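Local structure of nicotinate phosphoribosyltransferase (Porphyromonas gingivalis, 2IM5) at residues T161-G166 / R206-H211; I7-L12 / R168-L173; V231-W236 / K263-L268. The protein probably catalyses the ATP-dependent transfer of a phosphoribosyl group from 5-phosphoribosyl 1-diphosphate to nicotinate, giving nicotinate ribonucleotide for NAD biosynthesis. All coordinates share one frame; numbering follows the deposited sequence.

Contact 1: T161-G166 / R206-H211; sequences TFSIFG and RVSGTH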
loop_
_atom_site.group_PDB
_atom_site.type_symbol
_atom_site.label_atom_id
_atom_site.label_comp_id
_atom_site.label_asym_id
_atom_site.label_seq_id
_atom_site.Cartn_x
_atom_site.Cartn_y
_atom_site.Cartn_z
ATOM N N THR A 161 -5.389 -17.363 -6.137
ATOM C CA THR A 161 -5.754 -16.007 -6.553
ATOM C C THR A 161 -4.775 -15.005 -5.955
ATOM O O THR A 161 -4.644 -14.921 -4.737
ATOM C CB THR A 161 -7.169 -15.640 -6.074
ATOM O OG1 THR A 161 -8.107 -16.560 -6.638
ATOM C CG2 THR A 161 -7.530 -14.218 -6.499
ATOM N N PHE A 162 -4.094 -14.245 -6.806
ATOM C CA PHE A 162 -3.129 -13.272 -6.314
ATOM C C PHE A 162 -3.108 -11.987 -7.126
ATOM O O PHE A 162 -3.573 -11.947 -8.266
ATOM C CB PHE A 162 -1.727 -13.892 -6.296
ATOM C CG PHE A 162 -1.077 -13.981 -7.654
ATOM C CD1 PHE A 162 -0.164 -13.012 -8.068
ATOM C CD2 PHE A 162 -1.394 -15.018 -8.524
ATOM C CE1 PHE A 162 0.423 -13.074 -9.329
ATOM C CE2 PHE A 162 -0.814 -15.089 -9.787
ATOM C CZ PHE A 162 0.095 -14.117 -10.191
ATOM N N SER A 163 -2.561 -10.940 -6.518
ATOM C CA SER A 163 -2.441 -9.632 -7.151
ATOM C C SER A 163 -0.999 -9.172 -6.999
ATOM O O SER A 163 -0.311 -9.572 -6.056
ATOM C CB SER A 163 -3.375 -8.611 -6.476
ATOM O OG SER A 163 -4.744 -8.927 -6.667
ATOM N N ILE A 164 -0.551 -8.332 -7.928
ATOM C CA ILE A 164 0.809 -7.799 -7.906
ATOM C C ILE A 164 0.833 -6.492 -7.101
ATOM O O ILE A 164 0.251 -5.491 -7.522
ATOM C CB ILE A 164 1.308 -7.521 -9.345
ATOM C CG1 ILE A 164 1.166 -8.791 -10.190
ATOM C CG2 ILE A 164 2.756 -7.034 -9.316
ATOM C CD1 ILE A 164 1.436 -8.589 -11.672
ATOM N N PHE A 165 1.501 -6.520 -5.947
ATOM C CA PHE A 165 1.624 -5.366 -5.048
ATOM C C PHE A 165 3.092 -4.974 -4.837
ATOM O O PHE A 165 3.460 -4.614 -3.721
ATOM C CB PHE A 165 1.088 -5.697 -3.640
ATOM C CG PHE A 165 -0.398 -5.891 -3.546
ATOM C CD1 PHE A 165 -1.236 -5.644 -4.623
ATOM C CD2 PHE A 165 -0.961 -6.297 -2.335
ATOM C CE1 PHE A 165 -2.623 -5.796 -4.501
ATOM C CE2 PHE A 165 -2.339 -6.454 -2.198
ATOM C CZ PHE A 165 -3.174 -6.203 -3.284
ATOM N N GLY A 166 3.938 -5.027 -5.858
ATOM C CA GLY A 166 5.338 -4.701 -5.603
ATOM C C GLY A 166 5.939 -3.431 -6.184
ATOM O O GLY A 166 7.161 -3.339 -6.334
ATOM N N ARG A 206 -7.169 -5.955 -14.198
ATOM C CA ARG A 206 -7.991 -5.290 -13.198
ATOM C C ARG A 206 -7.037 -4.614 -12.212
ATOM O O ARG A 206 -5.907 -5.076 -12.024
ATOM C CB ARG A 206 -8.827 -6.306 -12.412
ATOM C CG ARG A 206 -9.989 -6.937 -13.158
ATOM C CD ARG A 206 -10.810 -7.809 -12.208
ATOM N NE ARG A 206 -10.107 -9.036 -11.839
ATOM C CZ ARG A 206 -10.143 -10.163 -12.546
ATOM N NH1 ARG A 206 -10.859 -10.233 -13.659
ATOM N NH2 ARG A 206 -9.452 -11.222 -12.150
ATOM N N VAL A 207 -7.474 -3.518 -11.594
ATOM C CA VAL A 207 -6.637 -2.872 -10.594
ATOM C C VAL A 207 -7.005 -3.591 -9.307
ATOM O O VAL A 207 -8.132 -4.057 -9.161
ATOM C CB VAL A 207 -6.926 -1.363 -10.447
ATOM C CG1 VAL A 207 -6.484 -0.629 -11.702
ATOM C CG2 VAL A 207 -8.405 -1.131 -10.178
ATOM N N SER A 208 -6.069 -3.688 -8.377
ATOM C CA SER A 208 -6.325 -4.385 -7.127
ATOM C C SER A 208 -5.661 -3.683 -5.951
ATOM O O SER A 208 -4.521 -3.230 -6.051
ATOM C CB SER A 208 -5.808 -5.823 -7.248
ATOM O OG SER A 208 -5.870 -6.518 -6.022
ATOM N N GLY A 209 -6.377 -3.595 -4.835
ATOM C CA GLY A 209 -5.821 -2.946 -3.659
ATOM C C GLY A 209 -6.847 -2.753 -2.557
ATOM O O GLY A 209 -8.037 -2.999 -2.753
ATOM N N THR A 210 -6.389 -2.317 -1.389
ATOM C CA THR A 210 -7.282 -2.088 -0.257
ATOM C C THR A 210 -6.942 -0.727 0.325
ATOM O O THR A 210 -5.955 -0.123 -0.076
ATOM C CB THR A 210 -7.058 -3.134 0.854
ATOM O OG1 THR A 210 -5.757 -2.943 1.431
ATOM C CG2 THR A 210 -7.153 -4.543 0.291
ATOM N N HIS A 211 -7.747 -0.242 1.263
ATOM C CA HIS A 211 -7.441 1.042 1.883
ATOM C C HIS A 211 -6.121 0.779 2.620
ATOM O O HIS A 211 -5.820 -0.361 2.979
ATOM C CB HIS A 211 -8.547 1.457 2.861
ATOM C CG HIS A 211 -8.521 0.710 4.159
ATOM N ND1 HIS A 211 -7.525 0.883 5.099
ATOM C CD2 HIS A 211 -9.355 -0.228 4.666
ATOM C CE1 HIS A 211 -7.744 0.082 6.125
ATOM N NE2 HIS A 211 -8.848 -0.603 5.889
#
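S163 and S208 turn their hydroxyls toward each other through different first torsions: S163 holds OG beside its backbone N and trans to the carbonyl carbon (chi1 -66°), whereas S208 swings OG trans to N (chi1 173°). The setting is the parallel sheet of the alpha/beta barrel that this family shares. Strand 162-164 and strand 206-207 are not adjacent in it; strand 191-194 runs between them, and both serines touch its F192. The contact therefore reaches across one intervening strand, and it does so with side chains where the two strands do not pair directly. Both CB atoms point toward the opposite segment, and S163 OG meets S208 OG at 2.7 Å in a single short hydrogen bond between hydroxyls, either of which could be the donor.

F165 adds an aromatic ring to the contact just past the end of its strand. Its CB does not aim at 206-211, but the far end of the ring comes round to it, with CE1 3.5 Å from S208 O and 3.7 Å from S208 OG. The ring lies oblique to this carbonyl and to the next residue, G209, whose CA sits 4.2 Å from F165 CZ. Past V207 the chain has left the edge strand and goes on to strand 246-248, the other edge, where T210 touches T246. R273 also bonds T210 OG1, and the same oxygen donates to H211 O at 3.0 Å, standing 36° out of that carbonyl's plane.

Contact 2: I7-L12 / R168-L173; sequences ILDTDL and RRRFSL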
loop_
_atom_site.group_PDB
_atom_site.type_symbol
_atom_site.label_atom_id
_atom_site.label_comp_id
_atom_site.label_asym_id
_atom_site.label_seq_id
_atom_site.Cartn_x
_atom_site.Cartn_y
_atom_site.Cartn_z
ATOM N N ILE A 7 1.159 9.521 -14.791
ATOM C CA ILE A 7 0.565 9.961 -13.544
ATOM C C ILE A 7 -0.181 8.783 -12.904
ATOM O O ILE A 7 -0.551 8.838 -11.739
ATOM C CB ILE A 7 -0.377 11.169 -13.786
ATOM C CG1 ILE A 7 -0.485 11.998 -12.509
ATOM C CG2 ILE A 7 -1.751 10.697 -14.231
ATOM C CD1 ILE A 7 -1.007 13.406 -12.745
ATOM N N LEU A 8 -0.383 7.710 -13.672
ATOM C CA LEU A 8 -1.060 6.517 -13.166
ATOM C C LEU A 8 -0.061 5.474 -12.668
ATOM O O LEU A 8 -0.455 4.413 -12.182
ATOM C CB LEU A 8 -1.945 5.884 -14.243
ATOM C CG LEU A 8 -3.118 6.681 -14.810
ATOM C CD1 LEU A 8 -3.970 5.751 -15.666
ATOM C CD2 LEU A 8 -3.949 7.284 -13.677
ATOM N N ASP A 9 1.230 5.767 -12.790
ATOM C CA ASP A 9 2.255 4.835 -12.321
ATOM C C ASP A 9 2.371 5.020 -10.811
ATOM O O ASP A 9 3.288 5.673 -10.307
ATOM C CB ASP A 9 3.595 5.114 -13.017
ATOM C CG ASP A 9 4.654 4.059 -12.712
ATOM O OD1 ASP A 9 4.302 2.960 -12.236
ATOM O OD2 ASP A 9 5.848 4.324 -12.962
ATOM N N THR A 10 1.407 4.441 -10.102
ATOM C CA THR A 10 1.330 4.519 -8.651
ATOM C C THR A 10 0.358 3.431 -8.200
ATOM O O THR A 10 -0.223 2.724 -9.034
ATOM C CB THR A 10 0.806 5.913 -8.209
ATOM O OG1 THR A 10 0.818 6.016 -6.780
ATOM C CG2 THR A 10 -0.609 6.133 -8.716
ATOM N N ASP A 11 0.188 3.286 -6.889
ATOM C CA ASP A 11 -0.721 2.276 -6.361
ATOM C C ASP A 11 -2.169 2.741 -6.326
ATOM O O ASP A 11 -2.452 3.919 -6.113
ATOM C CB ASP A 11 -0.298 1.850 -4.959
ATOM C CG ASP A 11 0.898 0.927 -4.977
ATOM O OD1 ASP A 11 0.848 -0.088 -5.698
ATOM O OD2 ASP A 11 1.881 1.215 -4.267
ATOM N N LEU A 12 -3.081 1.798 -6.535
ATOM C CA LEU A 12 -4.504 2.102 -6.523
ATOM C C LEU A 12 -4.930 2.812 -5.242
ATOM O O LEU A 12 -5.670 3.789 -5.284
ATOM C CB LEU A 12 -5.314 0.814 -6.667
ATOM C CG LEU A 12 -6.820 0.975 -6.433
ATOM C CD1 LEU A 12 -7.413 1.852 -7.533
ATOM C CD2 LEU A 12 -7.494 -0.396 -6.411
ATOM N N ARG A 168 6.318 -0.121 -5.012
ATOM C CA ARG A 168 7.225 0.654 -4.179
ATOM C C ARG A 168 8.670 0.172 -4.085
ATOM O O ARG A 168 9.579 0.989 -3.954
ATOM C CB ARG A 168 6.638 0.807 -2.783
ATOM C CG ARG A 168 5.549 1.862 -2.726
ATOM C CD ARG A 168 4.850 1.857 -1.376
ATOM N NE ARG A 168 4.192 0.576 -1.155
ATOM C CZ ARG A 168 3.599 0.228 -0.024
ATOM N NH1 ARG A 168 3.577 1.071 1.001
ATOM N NH2 ARG A 168 3.026 -0.966 0.082
ATOM N N ARG A 169 8.890 -1.137 -4.163
ATOM C CA ARG A 169 10.250 -1.665 -4.079
ATOM C C ARG A 169 10.729 -2.387 -5.332
ATOM O O ARG A 169 11.683 -3.159 -5.277
ATOM C CB ARG A 169 10.374 -2.596 -2.877
ATOM C CG ARG A 169 10.276 -1.850 -1.567
ATOM C CD ARG A 169 10.429 -2.762 -0.377
ATOM N NE ARG A 169 10.266 -2.005 0.856
ATOM C CZ ARG A 169 10.381 -2.531 2.068
ATOM N NH1 ARG A 169 10.661 -3.822 2.206
ATOM N NH2 ARG A 169 10.212 -1.769 3.141
ATOM N N ARG A 170 10.067 -2.133 -6.457
ATOM C CA ARG A 170 10.447 -2.765 -7.713
ATOM C C ARG A 170 11.892 -2.395 -8.075
ATOM O O ARG A 170 12.390 -1.343 -7.666
ATOM C CB ARG A 170 9.509 -2.305 -8.826
ATOM C CG ARG A 170 9.628 -0.824 -9.173
ATOM C CD ARG A 170 8.525 -0.395 -10.135
ATOM N NE ARG A 170 8.631 1.010 -10.524
ATOM C CZ ARG A 170 7.665 1.681 -11.144
ATOM N NH1 ARG A 170 6.522 1.072 -11.446
ATOM N NH2 ARG A 170 7.834 2.960 -11.453
ATOM N N PHE A 171 12.560 -3.260 -8.836
ATOM C CA PHE A 171 13.928 -2.986 -9.261
ATOM C C PHE A 171 13.873 -1.780 -10.195
ATOM O O PHE A 171 14.712 -0.887 -10.129
ATOM C CB PHE A 171 14.516 -4.190 -10.007
ATOM C CG PHE A 171 15.959 -4.008 -10.413
ATOM C CD1 PHE A 171 16.993 -4.311 -9.529
ATOM C CD2 PHE A 171 16.280 -3.515 -11.671
ATOM C CE1 PHE A 171 18.328 -4.127 -9.901
ATOM C CE2 PHE A 171 17.610 -3.325 -12.052
ATOM C CZ PHE A 171 18.633 -3.633 -11.165
ATOM N N SER A 172 12.872 -1.769 -11.067
ATOM C CA SER A 172 12.667 -0.680 -12.019
ATOM C C SER A 172 11.284 -0.826 -12.648
ATOM O O SER A 172 10.648 -1.878 -12.532
ATOM C CB SER A 172 13.714 -0.731 -13.134
ATOM O OG SER A 172 13.587 -1.928 -13.882
ATOM N N LEU A 173 10.832 0.227 -13.323
ATOM C CA LEU A 173 9.533 0.212 -13.991
ATOM C C LEU A 173 9.581 -0.889 -15.052
ATOM O O LEU A 173 8.636 -1.666 -15.225
ATOM C CB LEU A 173 9.282 1.558 -14.684
ATOM C CG LEU A 173 7.858 2.020 -15.045
ATOM C CD1 LEU A 173 7.925 2.834 -16.335
ATOM C CD2 LEU A 173 6.909 0.854 -15.225
HETATM O O HOH W 1 3.758 -0.662 -3.805
#
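D9 OD1 is gripped by two donors, R170 NH1 at 3.0 Å from across the contact and N196 ND2 from the loop after strand 191-194. The other carboxylate oxygen completes a two-pronged, end-on salt bridge: R170 NH2 reaches D9 OD2 at 2.8 Å in a nearly straight bond. Both oxygens are met on their syn sides, and the two flat groups, arriving from opposite directions, lie only 29° from coplanar. R170 gets there by placing CG between its backbone N and carbonyl carbon (chi1 66°) and then running fully extended to NE. One face of its guanidinium rests on the backbone of L173, whose CA stands 3.6 Å above the plane, while L173 CG packs 3.7 Å from D9 OD2. NH1 is further shared with E176, so two acidic residues probably balance this buried arginine and hold its rotation.

The second pair works differently. D11 OD2 lies 3.9 Å from R168 NE, a long salt bridge in which the planes stand 83° apart and no N-H points at the oxygen. A water does the joining: it donates to D11 OD2 at 2.7 Å and accepts from R168 N at 2.9 Å and from R168 NE at 3.0 Å. T121 OG1 also bonds D11 OD2, S195 OG holds D11 OD1, and R168 NH1 is paired with E120 in a salt bridge.

D9 is the centre of an inverse gamma turn, and S172 is the N-cap of helix 173-186. The charged pairs thus tie the N-terminal segment to the loop after strand 162-164, at the C-terminal end of the barrel strands, the end where alpha/beta barrel enzymes characteristically carry their active sites.

Contact 3: V231-W236 / K263-L268; sequences VAMEDW and KKHAML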
loop_
_atom_site.group_PDB
_atom_site.type_symbol
_atom_site.label_atom_id
_atom_site.label_comp_id
_atom_site.label_asym_id
_atom_site.label_seq_id
_atom_site.Cartn_x
_atom_site.Cartn_y
_atom_site.Cartn_z
ATOM N N VAL A 231 -14.579 4.544 13.211
ATOM C CA VAL A 231 -14.838 5.727 12.391
ATOM C C VAL A 231 -14.169 5.632 11.015
ATOM O O VAL A 231 -14.703 6.136 10.020
ATOM C CB VAL A 231 -14.367 7.002 13.100
ATOM C CG1 VAL A 231 -14.770 8.229 12.286
ATOM C CG2 VAL A 231 -14.992 7.077 14.482
ATOM N N ALA A 232 -13.004 4.995 10.953
ATOM C CA ALA A 232 -12.320 4.832 9.675
ATOM C C ALA A 232 -13.200 3.994 8.730
ATOM O O ALA A 232 -13.350 4.326 7.555
ATOM C CB ALA A 232 -10.966 4.152 9.878
ATOM N N MET A 233 -13.785 2.918 9.250
ATOM C CA MET A 233 -14.654 2.067 8.437
ATOM C C MET A 233 -15.941 2.812 8.034
ATOM O O MET A 233 -16.375 2.721 6.887
ATOM C CB MET A 233 -15.011 0.768 9.185
ATOM C CG MET A 233 -13.867 -0.256 9.285
ATOM S SD MET A 233 -14.364 -1.846 10.035
ATOM C CE MET A 233 -14.144 -2.861 8.772
ATOM N N GLU A 234 -16.549 3.539 8.973
ATOM C CA GLU A 234 -17.769 4.286 8.672
ATOM C C GLU A 234 -17.503 5.338 7.597
ATOM O O GLU A 234 -18.325 5.532 6.701
ATOM C CB GLU A 234 -18.322 4.968 9.929
ATOM C CG GLU A 234 -19.011 4.021 10.897
ATOM C CD GLU A 234 -20.396 3.603 10.413
ATOM O OE1 GLU A 234 -21.349 4.394 10.578
ATOM O OE2 GLU A 234 -20.532 2.494 9.858
ATOM N N ASP A 235 -16.356 6.012 7.685
ATOM C CA ASP A 235 -16.017 7.023 6.693
ATOM C C ASP A 235 -15.735 6.384 5.338
ATOM O O ASP A 235 -16.089 6.940 4.300
ATOM C CB ASP A 235 -14.811 7.856 7.158
ATOM C CG ASP A 235 -15.169 8.810 8.297
ATOM O OD1 ASP A 235 -16.377 8.976 8.572
ATOM O OD2 ASP A 235 -14.258 9.403 8.913
ATOM N N TRP A 236 -15.107 5.210 5.343
ATOM C CA TRP A 236 -14.810 4.525 4.089
ATOM C C TRP A 236 -16.121 4.143 3.392
ATOM O O TRP A 236 -16.244 4.227 2.162
ATOM C CB TRP A 236 -13.966 3.277 4.359
ATOM C CG TRP A 236 -13.387 2.656 3.121
ATOM C CD1 TRP A 236 -13.824 1.532 2.490
ATOM C CD2 TRP A 236 -12.247 3.115 2.379
ATOM N NE1 TRP A 236 -13.028 1.255 1.400
ATOM C CE2 TRP A 236 -12.051 2.211 1.310
ATOM C CE3 TRP A 236 -11.372 4.202 2.515
ATOM C CZ2 TRP A 236 -11.016 2.357 0.383
ATOM C CZ3 TRP A 236 -10.338 4.348 1.591
ATOM C CH2 TRP A 236 -10.168 3.430 0.540
ATOM N N LYS A 263 -20.935 -6.050 14.485
ATOM C CA LYS A 263 -21.660 -6.988 13.637
ATOM C C LYS A 263 -21.974 -6.360 12.279
ATOM O O LYS A 263 -21.862 -7.013 11.244
ATOM C CB LYS A 263 -22.963 -7.412 14.318
ATOM C CG LYS A 263 -23.712 -8.502 13.573
ATOM C CD LYS A 263 -24.935 -8.965 14.347
ATOM C CE LYS A 263 -25.723 -10.008 13.557
ATOM N NZ LYS A 263 -24.941 -11.254 13.309
ATOM N N LYS A 264 -22.373 -5.091 12.295
ATOM C CA LYS A 264 -22.701 -4.371 11.068
ATOM C C LYS A 264 -21.537 -4.359 10.076
ATOM O O LYS A 264 -21.706 -4.673 8.891
ATOM C CB LYS A 264 -23.100 -2.937 11.406
ATOM C CG LYS A 264 -23.464 -2.099 10.206
ATOM C CD LYS A 264 -23.946 -0.707 10.628
ATOM C CE LYS A 264 -22.869 0.069 11.366
ATOM N NZ LYS A 264 -23.385 1.392 11.837
ATOM N N HIS A 265 -20.356 -3.991 10.561
ATOM C CA HIS A 265 -19.177 -3.951 9.712
ATOM C C HIS A 265 -18.726 -5.352 9.300
ATOM O O HIS A 265 -18.310 -5.568 8.163
ATOM C CB HIS A 265 -18.054 -3.204 10.430
ATOM C CG HIS A 265 -18.304 -1.735 10.548
ATOM N ND1 HIS A 265 -17.650 -0.936 11.460
ATOM C CD2 HIS A 265 -19.149 -0.920 9.871
ATOM C CE1 HIS A 265 -18.084 0.308 11.341
ATOM N NE2 HIS A 265 -18.995 0.343 10.384
ATOM N N ALA A 266 -18.811 -6.300 10.226
ATOM C CA ALA A 266 -18.424 -7.668 9.921
ATOM C C ALA A 266 -19.304 -8.209 8.787
ATOM O O ALA A 266 -18.830 -8.925 7.911
ATOM C CB ALA A 266 -18.564 -8.547 11.160
ATOM N N MET A 267 -20.583 -7.850 8.808
ATOM C CA MET A 267 -21.520 -8.308 7.783
ATOM C C MET A 267 -21.343 -7.587 6.453
ATOM O O MET A 267 -21.436 -8.199 5.388
ATOM C CB MET A 267 -22.962 -8.120 8.257
ATOM C CG MET A 267 -23.376 -9.029 9.413
ATOM S SD MET A 267 -25.057 -8.663 9.914
ATOM C CE MET A 267 -24.809 -7.230 10.763
ATOM N N LEU A 268 -21.077 -6.285 6.517
ATOM C CA LEU A 268 -20.908 -5.479 5.314
ATOM C C LEU A 268 -19.591 -5.690 4.557
ATOM O O LEU A 268 -19.596 -5.846 3.335
ATOM C CB LEU A 268 -21.070 -3.998 5.667
ATOM C CG LEU A 268 -20.892 -2.963 4.557
ATOM C CD1 LEU A 268 -21.791 -3.287 3.376
ATOM C CD2 LEU A 268 -21.232 -1.590 5.115
#
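E234 and H265 join two helices of the alpha/beta barrel, 228-240 and 263-268, which precede the neighbouring parallel strands 246-248 and 271-274. The local axes approach to 11.3 Å at 49°, a separation that long side chains must span, and a histidine-carboxylate hydrogen bond does most of the polar work. H265 NE2 donates to E234 OE2 at 2.7 Å with an N-H...O angle of 168°. The oxygen lies near the imidazole plane, at the ring's edge, but is itself met on its anti side and from somewhat outside the carboxylate plane. A bend at chi2 lets the glutamate, whose CB does not aim at the other helix, bring its end across.

The same oxygen has a second, looser partner. K264 NZ stands 3.6 Å from E234 OE2, a long salt bridge, with OE1 of the same carboxylate 3.8 Å from that NZ; the amine also makes a weak hydrogen bond to Y230 OH. The lysine and the hydrogen bond from H265 would probably help keep the glutamate ionised.

Main-chain groups are served separately. Regular helical bonds such as W236 N to A232 O and L268 N to K264 O run within each segment, H265 N is bonded to S262 OG, and W215 NE1 reaches A232 O. Of the side-chain donors outside the contact, W236 NE1 bonds L244 O.

M233 supplies the nonpolar side. Its CB sits over one face of the H265 ring in a CH-pi contact, 4.0 Å from the centroid and 21° off the normal. Further out, the thioether meets the imidazole obliquely, with M233 SD 3.7 Å from H265 ND1.

In the fold
Contacts 1 and 2 interlock along the chain: 7-12 comes first, then 161-166, 168-173 and 206-211, so their segments alternate, and contact 3 follows with 231-236 and 263-268. The centres of contacts 1 and 2 are 12 Å apart, and L12 CD2 packs 3.7 Å from G209 N. Contact 3 lies about 21 Å from contact 1, centre to centre, yet W236 CH2 touches H211 CB at 3.5 Å. Contacts 2 and 3, 30 Å apart, flank the chain's centre. Contact 1 thus mediates between the N-terminal segment and the barrel's helical layer, just before H213, the predicted phosphorylation site, unmodified here.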